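Local coordinates for protein echicetin A-chain (Echis carinatus, PDB 1OZ7) that binds the platelet receptor GPIbalpha as one subunit of a snake-venom heterodimer, inhibiting platelet aggregation alone but promoting it when IgM kappa is bound as well, at residues Met1-Trp6 with Val11-Leu16; Glu71-Gln76 with Tyr97-Val102; Val54-Ile59 with Ser107-Trp112. One frame throughout, in Å; residues are numbered along the deposited sequence.

Interaction 1 (Met1-Trp6 with Val11-Leu16)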
loop_
_atom_site.group_PDB
_atom_site.type_symbol
_atom_site.label_atom_id
_atom_site.label_comp_id
_atom_site.label_asym_id
_atom_site.label_seq_id
_atom_site.Cartn_x
_atom_site.Cartn_y
_atom_site.Cartn_z
ATOM N N MET A 1 16.477 26.696 -18.629
ATOM C CA MET A 1 17.919 27.035 -18.448
ATOM C C MET A 1 18.453 26.280 -17.231
ATOM O O MET A 1 18.598 26.839 -16.144
ATOM C CB MET A 1 18.081 28.545 -18.243
ATOM C CG MET A 1 19.491 29.084 -18.490
ATOM S SD MET A 1 20.766 28.411 -17.402
ATOM C CE MET A 1 21.536 27.199 -18.482
ATOM N N CYS A 2 18.743 25.000 -17.426
ATOM C CA CYS A 2 19.249 24.171 -16.348
ATOM C C CYS A 2 20.748 23.949 -16.488
ATOM O O CYS A 2 21.292 24.006 -17.587
ATOM C CB CYS A 2 18.509 22.833 -16.341
ATOM S SG CYS A 2 16.726 22.988 -16.003
ATOM N N PRO A 3 21.437 23.696 -15.365
ATOM C CA PRO A 3 22.882 23.463 -15.361
ATOM C C PRO A 3 23.291 22.372 -16.341
ATOM O O PRO A 3 22.447 21.653 -16.872
ATOM C CB PRO A 3 23.161 23.062 -13.915
ATOM C CG PRO A 3 22.138 23.825 -13.156
ATOM C CD PRO A 3 20.897 23.614 -13.998
ATOM N N PRO A 4 24.600 22.242 -16.598
ATOM C CA PRO A 4 25.070 21.211 -17.526
ATOM C C PRO A 4 24.800 19.814 -16.979
ATOM O O PRO A 4 25.023 19.552 -15.796
ATOM C CB PRO A 4 26.563 21.509 -17.647
ATOM C CG PRO A 4 26.622 22.999 -17.426
ATOM C CD PRO A 4 25.696 23.160 -16.246
ATOM N N GLY A 5 24.308 18.931 -17.838
ATOM C CA GLY A 5 24.027 17.570 -17.416
ATOM C C GLY A 5 22.620 17.390 -16.881
ATOM O O GLY A 5 22.134 16.265 -16.774
ATOM N N TRP A 6 21.970 18.496 -16.534
ATOM C CA TRP A 6 20.610 18.450 -16.013
ATOM C C TRP A 6 19.620 18.612 -17.145
ATOM O O TRP A 6 19.941 19.198 -18.172
ATOM C CB TRP A 6 20.382 19.562 -14.992
ATOM C CG TRP A 6 21.138 19.382 -13.714
ATOM C CD1 TRP A 6 22.491 19.426 -13.544
ATOM C CD2 TRP A 6 20.576 19.169 -12.415
ATOM N NE1 TRP A 6 22.807 19.262 -12.217
ATOM C CE2 TRP A 6 21.648 19.101 -11.504
ATOM C CE3 TRP A 6 19.270 19.027 -11.935
ATOM C CZ2 TRP A 6 21.453 18.898 -10.135
ATOM C CZ3 TRP A 6 19.075 18.822 -10.570
ATOM C CH2 TRP A 6 20.161 18.761 -9.691
ATOM N N VAL A 11 9.433 23.740 -16.832
ATOM C CA VAL A 11 10.288 24.732 -16.189
ATOM C C VAL A 11 10.873 24.254 -14.856
ATOM O O VAL A 11 10.931 25.001 -13.878
ATOM C CB VAL A 11 9.534 26.069 -15.959
ATOM C CG1 VAL A 11 8.481 25.917 -14.857
ATOM C CG2 VAL A 11 10.530 27.165 -15.602
ATOM N N TYR A 12 11.296 22.993 -14.829
ATOM C CA TYR A 12 11.915 22.392 -13.653
ATOM C C TYR A 12 13.172 21.705 -14.156
ATOM O O TYR A 12 13.226 21.288 -15.312
ATOM C CB TYR A 12 10.989 21.346 -13.032
ATOM C CG TYR A 12 10.156 21.831 -11.869
ATOM C CD1 TYR A 12 10.727 22.048 -10.618
ATOM C CD2 TYR A 12 8.787 22.047 -12.015
ATOM C CE1 TYR A 12 9.954 22.469 -9.534
ATOM C CE2 TYR A 12 8.006 22.469 -10.940
ATOM C CZ TYR A 12 8.595 22.677 -9.704
ATOM O OH TYR A 12 7.819 23.096 -8.644
ATOM N N CYS A 13 14.179 21.590 -13.298
ATOM C CA CYS A 13 15.428 20.934 -13.664
ATOM C C CYS A 13 15.471 19.591 -12.964
ATOM O O CYS A 13 15.117 19.494 -11.793
ATOM C CB CYS A 13 16.624 21.779 -13.237
ATOM S SG CYS A 13 16.675 23.424 -14.024
ATOM N N TYR A 14 15.910 18.560 -13.686
ATOM C CA TYR A 14 15.975 17.204 -13.150
ATOM C C TYR A 14 17.265 16.493 -13.493
ATOM O O TYR A 14 17.782 16.617 -14.607
ATOM C CB TYR A 14 14.868 16.316 -13.734
ATOM C CG TYR A 14 13.449 16.811 -13.630
ATOM C CD1 TYR A 14 13.046 17.985 -14.263
ATOM C CD2 TYR A 14 12.487 16.063 -12.949
ATOM C CE1 TYR A 14 11.715 18.395 -14.226
ATOM C CE2 TYR A 14 11.161 16.466 -12.904
ATOM C CZ TYR A 14 10.780 17.629 -13.544
ATOM O OH TYR A 14 9.464 18.018 -13.505
ATOM N N MET A 15 17.763 15.710 -12.546
ATOM C CA MET A 15 18.937 14.911 -12.807
ATOM C C MET A 15 18.901 13.607 -12.031
ATOM O O MET A 15 18.565 13.573 -10.847
ATOM C CB MET A 15 20.221 15.658 -12.483
ATOM C CG MET A 15 21.449 14.815 -12.773
ATOM S SD MET A 15 22.939 15.792 -12.961
ATOM C CE MET A 15 23.645 15.056 -14.467
ATOM N N LEU A 16 19.238 12.531 -12.722
ATOM C CA LEU A 16 19.289 11.215 -12.120
ATOM C C LEU A 16 20.736 10.994 -11.720
ATOM O O LEU A 16 21.638 11.234 -12.508
ATOM C CB LEU A 16 18.864 10.162 -13.135
HETATM O O HOH W 1 19.730 15.509 -16.710
#
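Cys2 faces Cys13 and Trp6 faces Met15 where the N-terminal loop 1-6 lies along strand 12-21, and between these two points the loop bulges outward through a type II beta turn from Pro3 to Trp6, closed by a 3.2 Å bond from Trp6 N to Pro3 O. At the first point the chains are joined covalently: Cys2 SG and Cys13 SG form a disulfide whose torsion, chi3 -89°, is close to the unstrained value. Both sulfurs lie beside their own backbone N, anti to the carbonyl carbon (chi1 near -60°), which turns them to meet between the segments. This is the N-terminal disulfide of the C-type lectin fold of the snaclecs, and it ties the chain start to the strand that also pairs with 121-127. At the second point Met15 lies across one face of the Trp6 indole at about a right angle. Its CB makes a CH-pi contact 3.6 Å from the centroid of the six-membered ring, while its SD sits over the five-membered ring, 3.7 Å from that centroid, a Met-aromatic contact. The peptide of Cys13 and Tyr14 borders the edge of the indole, and Tyr127 meets the ring edge-to-face. One water donates to both Gly5 O and Tyr14 O, a polar bridge beside the sulfur-aromatic contact. Gly5, with positive phi, takes the third position of the turn.

Interaction 2 (Glu71-Gln76 with Tyr97-Val102)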
loop_
_atom_site.group_PDB
_atom_site.type_symbol
_atom_site.label_atom_id
_atom_site.label_comp_id
_atom_site.label_asym_id
_atom_site.label_seq_id
_atom_site.Cartn_x
_atom_site.Cartn_y
_atom_site.Cartn_z
ATOM N N GLU A 71 6.777 8.873 4.109
ATOM C CA GLU A 71 5.732 8.559 5.057
ATOM C C GLU A 71 5.685 9.716 6.049
ATOM O O GLU A 71 6.722 10.213 6.467
ATOM C CB GLU A 71 6.083 7.244 5.735
ATOM C CG GLU A 71 4.922 6.558 6.404
ATOM C CD GLU A 71 4.635 7.160 7.742
ATOM O OE1 GLU A 71 5.543 7.126 8.605
ATOM O OE2 GLU A 71 3.509 7.671 7.928
ATOM N N ARG A 72 4.488 10.151 6.421
ATOM C CA ARG A 72 4.357 11.282 7.333
ATOM C C ARG A 72 4.418 10.886 8.793
ATOM O O ARG A 72 4.456 11.744 9.671
ATOM C CB ARG A 72 3.048 12.019 7.069
ATOM C CG ARG A 72 2.909 12.546 5.654
ATOM C CD ARG A 72 1.562 13.213 5.444
ATOM N NE ARG A 72 1.447 13.769 4.103
ATOM C CZ ARG A 72 0.354 14.357 3.628
ATOM N NH1 ARG A 72 -0.729 14.466 4.388
ATOM N NH2 ARG A 72 0.346 14.836 2.388
ATOM N N SER A 73 4.431 9.584 9.049
ATOM C CA SER A 73 4.470 9.072 10.411
ATOM C C SER A 73 3.316 9.656 11.229
ATOM O O SER A 73 3.521 10.189 12.312
ATOM C CB SER A 73 5.807 9.421 11.054
ATOM O OG SER A 73 6.875 8.937 10.259
ATOM N N LYS A 74 2.107 9.550 10.683
ATOM C CA LYS A 74 0.894 10.046 11.329
ATOM C C LYS A 74 -0.093 8.894 11.472
ATOM O O LYS A 74 -1.304 9.109 11.537
ATOM C CB LYS A 74 0.249 11.147 10.484
ATOM C CG LYS A 74 0.917 12.511 10.562
ATOM C CD LYS A 74 0.415 13.426 9.444
ATOM C CE LYS A 74 -1.112 13.559 9.435
ATOM N NZ LYS A 74 -1.650 14.248 10.645
ATOM N N GLU A 75 0.433 7.676 11.520
ATOM C CA GLU A 75 -0.390 6.475 11.631
ATOM C C GLU A 75 -1.548 6.580 12.619
ATOM O O GLU A 75 -2.677 6.232 12.287
ATOM C CB GLU A 75 0.477 5.267 12.001
ATOM C CG GLU A 75 1.639 5.012 11.046
ATOM C CD GLU A 75 2.804 5.967 11.269
ATOM O OE1 GLU A 75 3.699 6.016 10.398
ATOM O OE2 GLU A 75 2.830 6.655 12.317
ATOM N N GLN A 76 -1.280 7.063 13.827
ATOM C CA GLN A 76 -2.335 7.161 14.830
ATOM C C GLN A 76 -3.457 8.108 14.438
ATOM O O GLN A 76 -4.496 8.144 15.088
ATOM C CB GLN A 76 -1.765 7.570 16.196
ATOM C CG GLN A 76 -1.053 8.915 16.248
ATOM C CD GLN A 76 0.393 8.847 15.782
ATOM O OE1 GLN A 76 1.173 9.776 16.006
ATOM N NE2 GLN A 76 0.758 7.747 15.126
ATOM N N TYR A 97 10.095 -1.606 8.972
ATOM C CA TYR A 97 9.205 -0.554 8.503
ATOM C C TYR A 97 9.653 -0.015 7.146
ATOM O O TYR A 97 10.843 0.153 6.898
ATOM C CB TYR A 97 9.152 0.571 9.524
ATOM N N SER A 98 8.685 0.237 6.270
ATOM C CA SER A 98 8.952 0.767 4.939
ATOM C C SER A 98 8.204 2.093 4.759
ATOM O O SER A 98 7.080 2.117 4.266
ATOM C CB SER A 98 8.494 -0.235 3.878
ATOM O OG SER A 98 9.161 -1.478 4.025
ATOM N N GLU A 99 8.827 3.196 5.163
ATOM C CA GLU A 99 8.187 4.500 5.042
ATOM C C GLU A 99 8.651 5.264 3.814
ATOM O O GLU A 99 8.626 6.495 3.787
ATOM C CB GLU A 99 8.458 5.344 6.283
ATOM C CG GLU A 99 7.791 4.850 7.545
ATOM C CD GLU A 99 8.797 4.366 8.551
ATOM O OE1 GLU A 99 9.287 3.226 8.403
ATOM O OE2 GLU A 99 9.117 5.133 9.484
ATOM N N CYS A 100 9.067 4.533 2.793
ATOM C CA CYS A 100 9.534 5.168 1.576
ATOM C C CYS A 100 8.991 4.505 0.328
ATOM O O CYS A 100 8.525 3.370 0.361
ATOM C CB CYS A 100 11.066 5.180 1.545
ATOM S SG CYS A 100 11.728 6.391 2.726
ATOM N N PHE A 101 9.034 5.247 -0.768
ATOM C CA PHE A 101 8.574 4.768 -2.060
ATOM C C PHE A 101 9.676 5.074 -3.059
ATOM O O PHE A 101 10.400 6.055 -2.916
ATOM C CB PHE A 101 7.288 5.490 -2.477
ATOM C CG PHE A 101 6.036 4.767 -2.091
ATOM C CD1 PHE A 101 5.500 3.789 -2.924
ATOM C CD2 PHE A 101 5.395 5.050 -0.890
ATOM C CE1 PHE A 101 4.347 3.105 -2.566
ATOM C CE2 PHE A 101 4.241 4.369 -0.526
ATOM C CZ PHE A 101 3.717 3.397 -1.364
ATOM N N VAL A 102 9.797 4.228 -4.067
ATOM C CA VAL A 102 10.797 4.423 -5.095
ATOM C C VAL A 102 10.176 3.966 -6.395
ATOM O O VAL A 102 9.048 3.475 -6.396
ATOM C CB VAL A 102 12.035 3.592 -4.770
#
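Glu71 and Glu99 bring the two backbones together at a single point, their CA atoms 4.7 Å apart, and from there the segments diverge. The link is one backbone hydrogen bond, Glu71 N to Glu99 O at 3.0 Å, moderately bent (147° at the hydrogen). Next to it the aliphatic parts of the two glutamates lie against each other, Glu71 CG 3.5 Å from Glu99 CG, as the side chains cross obliquely. Here strand 64-71 ends and strand 100-104 is about to begin, two antiparallel neighbours in the sheet of the C-type lectin domain. Beyond this point the chain leaves in the long excursion between them, which in snaclecs reaches out to the partner subunit. Glu71 accordingly also pairs in an antiparallel ladder with a strand of the other chain, and the sheet continues across the interface. The carboxylates, their planes 40° apart, leave Glu71 OE1 roughly 4.2 Å from Glu99 OE2, and Glu75 also approaches the Glu71 carboxylate. With CG anti to the backbone N (chi1 -161°) and the chain bent at chi2, the Glu71 carboxylate folds back over its own loop toward Ser73, whose OG donates to Glu71 OE1, though the position of that oxygen is uncertain. Behind Glu99, Cys100 turns away from Glu71 and is bridged to Cys117.

Interaction 3 (Val54-Ile59 with Ser107-Trp112)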
loop_
_atom_site.group_PDB
_atom_site.type_symbol
_atom_site.label_atom_id
_atom_site.label_comp_id
_atom_site.label_asym_id
_atom_site.label_seq_id
_atom_site.Cartn_x
_atom_site.Cartn_y
_atom_site.Cartn_z
ATOM N N VAL A 54 14.355 9.561 -18.168
ATOM C CA VAL A 54 15.628 10.177 -17.808
ATOM C C VAL A 54 16.381 9.139 -16.973
ATOM O O VAL A 54 17.609 9.141 -16.912
ATOM C CB VAL A 54 15.445 11.500 -16.994
ATOM C CG1 VAL A 54 15.573 11.240 -15.498
ATOM C CG2 VAL A 54 16.483 12.529 -17.433
ATOM N N VAL A 55 15.636 8.252 -16.323
ATOM C CA VAL A 55 16.250 7.198 -15.528
ATOM C C VAL A 55 16.827 6.185 -16.511
ATOM O O VAL A 55 17.986 5.791 -16.413
ATOM C CB VAL A 55 15.217 6.457 -14.636
ATOM C CG1 VAL A 55 15.865 5.207 -14.025
ATOM C CG2 VAL A 55 14.711 7.376 -13.530
ATOM N N SER A 56 15.994 5.795 -17.469
ATOM C CA SER A 56 16.337 4.829 -18.498
ATOM C C SER A 56 17.604 5.120 -19.296
ATOM O O SER A 56 18.248 4.199 -19.801
ATOM C CB SER A 56 15.169 4.706 -19.477
ATOM O OG SER A 56 13.970 4.391 -18.798
ATOM N N GLU A 57 17.963 6.394 -19.402
ATOM C CA GLU A 57 19.119 6.806 -20.191
ATOM C C GLU A 57 20.384 7.179 -19.433
ATOM O O GLU A 57 21.483 7.095 -19.985
ATOM C CB GLU A 57 18.707 7.988 -21.084
ATOM C CG GLU A 57 19.849 8.898 -21.541
ATOM C CD GLU A 57 19.354 10.176 -22.210
ATOM O OE1 GLU A 57 20.188 11.054 -22.523
ATOM O OE2 GLU A 57 18.128 10.304 -22.423
ATOM N N ASN A 58 20.245 7.581 -18.176
ATOM C CA ASN A 58 21.403 8.023 -17.406
ATOM C C ASN A 58 21.832 7.154 -16.235
ATOM O O ASN A 58 22.925 7.328 -15.691
ATOM C CB ASN A 58 21.150 9.454 -16.930
ATOM C CG ASN A 58 20.978 10.420 -18.091
ATOM O OD1 ASN A 58 21.958 10.889 -18.671
ATOM N ND2 ASN A 58 19.730 10.697 -18.452
ATOM N N ILE A 59 20.982 6.217 -15.842
ATOM C CA ILE A 59 21.322 5.333 -14.741
ATOM C C ILE A 59 21.600 3.920 -15.241
ATOM O O ILE A 59 20.734 3.275 -15.834
ATOM C CB ILE A 59 20.195 5.334 -13.676
ATOM C CG1 ILE A 59 20.210 6.681 -12.937
ATOM C CG2 ILE A 59 20.367 4.165 -12.707
ATOM C CD1 ILE A 59 19.038 6.898 -12.024
ATOM N N SER A 107 8.345 -2.075 -13.818
ATOM C CA SER A 107 7.308 -1.384 -14.569
ATOM C C SER A 107 7.921 -0.157 -15.228
ATOM O O SER A 107 7.382 0.950 -15.138
ATOM C CB SER A 107 6.175 -0.949 -13.634
ATOM O OG SER A 107 6.610 0.085 -12.768
ATOM N N VAL A 108 9.058 -0.366 -15.881
ATOM C CA VAL A 108 9.780 0.692 -16.570
ATOM C C VAL A 108 9.813 2.005 -15.794
ATOM O O VAL A 108 9.716 3.096 -16.367
ATOM C CB VAL A 108 9.199 0.941 -17.983
ATOM C CG1 VAL A 108 7.823 1.571 -17.890
ATOM C CG2 VAL A 108 10.160 1.819 -18.786
ATOM N N PHE A 109 9.932 1.883 -14.477
ATOM C CA PHE A 109 10.027 3.036 -13.596
ATOM C C PHE A 109 8.805 3.945 -13.566
ATOM O O PHE A 109 8.896 5.084 -13.124
ATOM C CB PHE A 109 11.267 3.858 -13.976
ATOM C CG PHE A 109 12.542 3.059 -13.998
ATOM C CD1 PHE A 109 13.082 2.548 -12.822
ATOM C CD2 PHE A 109 13.212 2.823 -15.198
ATOM C CE1 PHE A 109 14.274 1.818 -12.843
ATOM C CE2 PHE A 109 14.405 2.092 -15.224
ATOM C CZ PHE A 109 14.934 1.591 -14.043
ATOM N N ARG A 110 7.661 3.457 -14.016
ATOM C CA ARG A 110 6.469 4.297 -14.012
ATOM C C ARG A 110 5.618 4.155 -12.755
ATOM O O ARG A 110 4.890 5.080 -12.388
ATOM C CB ARG A 110 5.589 4.002 -15.224
ATOM C CG ARG A 110 6.152 4.415 -16.576
ATOM C CD ARG A 110 5.053 4.226 -17.618
ATOM N NE ARG A 110 5.442 4.591 -18.974
ATOM C CZ ARG A 110 4.616 4.528 -20.015
ATOM N NH1 ARG A 110 3.367 4.115 -19.839
ATOM N NH2 ARG A 110 5.033 4.870 -21.227
ATOM N N THR A 111 5.701 3.009 -12.090
ATOM C CA THR A 111 4.895 2.800 -10.893
ATOM C C THR A 111 5.705 2.921 -9.603
ATOM O O THR A 111 6.929 2.880 -9.618
ATOM C CB THR A 111 4.194 1.426 -10.946
ATOM O OG1 THR A 111 5.177 0.388 -10.908
ATOM C CG2 THR A 111 3.378 1.290 -12.242
ATOM N N TRP A 112 5.015 3.084 -8.481
ATOM C CA TRP A 112 5.692 3.216 -7.198
ATOM C C TRP A 112 5.561 1.934 -6.383
ATOM O O TRP A 112 4.601 1.183 -6.545
ATOM C CB TRP A 112 5.103 4.396 -6.416
ATOM C CG TRP A 112 4.984 5.648 -7.236
ATOM C CD1 TRP A 112 5.731 5.984 -8.332
ATOM C CD2 TRP A 112 4.114 6.759 -6.992
ATOM N NE1 TRP A 112 5.384 7.234 -8.782
ATOM C CE2 TRP A 112 4.394 7.735 -7.978
ATOM C CE3 TRP A 112 3.127 7.028 -6.036
ATOM C CZ2 TRP A 112 3.722 8.964 -8.035
ATOM C CZ3 TRP A 112 2.460 8.252 -6.090
ATOM C CH2 TRP A 112 2.763 9.204 -7.086
#
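Val55 and Phe109 make the apolar part of this contact: Val55 CG1 stands over the centre of the Phe109 ring, 3.6 Å from the centroid and only 9° off the ring normal, a nearly axial CH-pi contact. All six ring carbons lie at similar distances from that methyl, from 3.6 Å at CE2 to 4.0 Å at CG, as expected when a methyl is centred on a face. Val55 places it there by holding CG1 anti to the backbone N (chi1 170°), while its other methyl turns beside that N. Phe109 in turn sends CG anti to its carbonyl carbon, and its ring reaches across to the helix.

A polar group borders the same ring. Ser56 OG approaches the edge near the ring plane, 4.0 Å from Phe109 CD2, in van der Waals contact; its hydrogen-bonding partner is the backbone carbonyl of Asp52, one turn back in the helix.

Other hydrogen bonds lie within one segment. Near the helix end, Asn58 ND2 returns to Val54 O at 3.0 Å, in the carbonyl plane and on a lone pair, with a nearly straight N-H...O angle of 169°. The same oxygen receives a weak bond from Asn58 N, so side chain and backbone of one residue converge on it. On the other segment a type I' turn from Ser107 to Arg110, closed by Arg110 N to Ser107 O at 2.8 Å, presents Phe109 at its third position.

In the C-type lectin fold this contact brings the last turns of helix 45-58 against the loop between strands 100-104 and 112-115. Ile65 of strand 64-71 touches both Val55 and Phe109, so the strand packs on helix and loop alike.

Interaction 3 is the buried contact of the three, an apolar junction of helix and loop; interactions 1 and 2 are only partly buried and lie on opposite sides of the chain's centre. Covalent and sulfur chemistry marks the N-terminal edge in interaction 1, whereas interaction 2, beside the partner subunit, relies on a backbone bond and brings acidic side chains near one another. Interaction 2 is nested within the loop that interaction 3 closes, and both involve the three-stranded sheet: Phe101 CD1 packs on Trp112 CB at 3.6 Å. Interaction 1 belongs to the four-stranded sheet and meets interaction 3 where Leu16 CB lies 3.5 Å from Ile59 CD1.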